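PDB 3PPT: Sodium/calcium exchanger regulatory protein 1 from Loligo pealei, which binds fatty acids such as palmitoleate, as well as polyphosphoinositides and phosphatidic acid, and when phosphorylated stimulates the Na+/Ca2+ exchanger of squid optic nerve. Local coordinates for residues Gly67-Glu72 with Lys79-Cys84. Residues are numbered along the deposited sequence; the frame is centred on the assembly and turned at random. Where two conformers were deposited one is given.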
loop_
_atom_site.group_PDB
_atom_site.type_symbol
_atom_site.label_atom_id
_atom_site.label_comp_id
_atom_site.label_asym_id
_atom_site.label_seq_id
_atom_site.Cartn_x
_atom_site.Cartn_y
_atom_site.Cartn_z
ATOM N N GLY A 67 -12.187 -9.742 3.178
ATOM C CA GLY A 67 -12.434 -11.157 2.960
ATOM C C GLY A 67 -12.861 -11.542 1.557
ATOM O O GLY A 67 -12.963 -12.730 1.268
ATOM N N GLN A 68 -13.102 -10.559 0.692
ATOM C CA GLN A 68 -13.592 -10.822 -0.663
ATOM C C GLN A 68 -12.520 -10.534 -1.719
ATOM O O GLN A 68 -12.083 -9.399 -1.890
ATOM C CB GLN A 68 -14.855 -9.997 -0.940
ATOM C CG GLN A 68 -15.475 -10.191 -2.313
ATOM C CD GLN A 68 -16.560 -9.162 -2.593
ATOM O OE1 GLN A 68 -16.285 -7.966 -2.694
ATOM N NE2 GLN A 68 -17.799 -9.622 -2.701
ATOM N N GLU A 69 -12.116 -11.580 -2.428
ATOM C CA GLU A 69 -11.145 -11.485 -3.508
ATOM C C GLU A 69 -11.611 -10.465 -4.549
ATOM O O GLU A 69 -12.805 -10.397 -4.863
ATOM C CB GLU A 69 -11.009 -12.870 -4.141
ATOM C CG GLU A 69 -9.820 -13.090 -5.047
ATOM C CD GLU A 69 -9.827 -14.493 -5.648
ATOM O OE1 GLU A 69 -10.860 -15.194 -5.535
ATOM O OE2 GLU A 69 -8.806 -14.902 -6.235
ATOM N N PHE A 70 -10.686 -9.664 -5.071
ATOM C CA PHE A 70 -11.031 -8.703 -6.118
ATOM C C PHE A 70 -9.872 -8.471 -7.083
ATOM O O PHE A 70 -8.718 -8.730 -6.751
ATOM C CB PHE A 70 -11.521 -7.377 -5.512
ATOM C CG PHE A 70 -10.460 -6.611 -4.754
ATOM C CD1 PHE A 70 -9.831 -5.517 -5.330
ATOM C CD2 PHE A 70 -10.108 -6.973 -3.465
ATOM C CE1 PHE A 70 -8.856 -4.805 -4.633
ATOM C CE2 PHE A 70 -9.129 -6.273 -2.767
ATOM C CZ PHE A 70 -8.507 -5.187 -3.351
ATOM N N ASP A 71 -10.186 -7.996 -8.286
ATOM C CA ASP A 71 -9.157 -7.661 -9.267
ATOM C C ASP A 71 -8.520 -6.321 -8.948
ATOM O O ASP A 71 -9.219 -5.331 -8.742
ATOM C CB ASP A 71 -9.763 -7.591 -10.670
ATOM C CG ASP A 71 -10.287 -8.921 -11.139
ATOM O OD1 ASP A 71 -9.612 -9.933 -10.886
ATOM O OD2 ASP A 71 -11.369 -8.949 -11.759
ATOM N N GLU A 72 -7.193 -6.295 -8.919
ATOM C CA GLU A 72 -6.448 -5.065 -8.688
ATOM C C GLU A 72 -5.419 -4.870 -9.796
ATOM O O GLU A 72 -4.811 -5.827 -10.269
ATOM C CB GLU A 72 -5.750 -5.103 -7.307
ATOM C CG GLU A 72 -4.894 -3.868 -6.992
ATOM C CD GLU A 72 -4.165 -3.912 -5.641
ATOM O OE1 GLU A 72 -4.257 -4.914 -4.900
ATOM O OE2 GLU A 72 -3.482 -2.917 -5.321
ATOM N N LYS A 79 -1.470 -6.805 -13.185
ATOM C CA LYS A 79 -2.813 -7.297 -12.921
ATOM C C LYS A 79 -2.719 -8.429 -11.912
ATOM O O LYS A 79 -2.031 -9.425 -12.151
ATOM C CB LYS A 79 -3.460 -7.805 -14.213
ATOM C CG LYS A 79 -3.439 -6.791 -15.337
ATOM C CD LYS A 79 -4.321 -5.598 -15.018
ATOM C CE LYS A 79 -4.583 -4.760 -16.266
ATOM N NZ LYS A 79 -5.559 -3.661 -16.020
ATOM N N ILE A 80 -3.399 -8.272 -10.784
ATOM C CA ILE A 80 -3.310 -9.241 -9.706
ATOM C C ILE A 80 -4.682 -9.511 -9.092
ATOM O O ILE A 80 -5.651 -8.795 -9.359
ATOM C CB ILE A 80 -2.356 -8.743 -8.594
ATOM C CG1 ILE A 80 -2.800 -7.362 -8.109
ATOM C CG2 ILE A 80 -0.908 -8.681 -9.083
ATOM C CD1 ILE A 80 -2.052 -6.873 -6.924
ATOM N N LYS A 81 -4.749 -10.562 -8.281
ATOM C CA LYS A 81 -5.943 -10.881 -7.517
ATOM C C LYS A 81 -5.616 -10.606 -6.067
ATOM O O LYS A 81 -4.639 -11.134 -5.536
ATOM C CB LYS A 81 -6.311 -12.354 -7.681
ATOM C CG LYS A 81 -6.654 -12.745 -9.102
ATOM C CD LYS A 81 -7.931 -12.075 -9.566
ATOM C CE LYS A 81 -9.162 -12.659 -8.894
ATOM N NZ LYS A 81 -10.412 -12.307 -9.631
ATOM N N THR A 82 -6.432 -9.781 -5.426
ATOM C CA THR A 82 -6.132 -9.335 -4.080
ATOM C C THR A 82 -7.220 -9.706 -3.098
ATOM O O THR A 82 -8.406 -9.643 -3.421
ATOM C CB THR A 82 -5.909 -7.809 -4.092
ATOM O OG1 THR A 82 -4.805 -7.532 -4.955
ATOM C CG2 THR A 82 -5.625 -7.263 -2.701
ATOM N N THR A 83 -6.807 -10.111 -1.899
ATOM C CA THR A 83 -7.737 -10.332 -0.807
ATOM C C THR A 83 -7.219 -9.630 0.434
ATOM O O THR A 83 -6.057 -9.791 0.815
ATOM C CB THR A 83 -7.919 -11.835 -0.515
ATOM O OG1 THR A 83 -8.230 -12.526 -1.734
ATOM C CG2 THR A 83 -9.041 -12.073 0.510
ATOM N N CYS A 84 -8.084 -8.848 1.063
ATOM C CA CYS A 84 -7.703 -8.094 2.245
ATOM C C CYS A 84 -8.372 -8.664 3.489
ATOM O O CYS A 84 -9.546 -9.053 3.457
ATOM C CB CYS A 84 -8.059 -6.623 2.068
ATOM S SG CYS A 84 -7.163 -5.873 0.677
HETATM O O HOH W 1 -10.674 -8.119 0.097
#
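Glu72 OE1 accepts a hydrogen bond from Thr82 OG1 at 2.7 Å on its anti lone pair, and the side-chain NE2 groups of Gln93 and Gln95 donate to the same oxygen. With CG anti to the backbone N (chi1 178°) and the chain extended beyond it, the carboxylate runs beside Ile80 and slants across to Thr82; three donors satisfy this buried oxygen and would favour the ionised form. Ile80 supplies apolar cover, its CD1 lying 3.6 Å from Glu72 OE1. Thr82 serves twice, since its CB also sits over one face of the Phe70 ring in a CH-pi contact, while Cys84 SG meets the ring edge. Phe70 and Glu72 each form paired backbone hydrogen bonds, with Thr82 and Ile80. On the other face, the long Lys81 chain, in the modelled conformer, bends to bring NZ to Asp71 OD1 at 2.8 Å; a second conformer makes this salt bridge less certain. Beyond the paired strands, a water links Gln68 O to Cys84 N, and Gly67 N binds Cys84 O; at its phi of 89° a side chain would jam against the preceding carbonyl oxygen. This antiparallel beta hairpin belongs to the beta-barrel of the fatty-acid binding proteins.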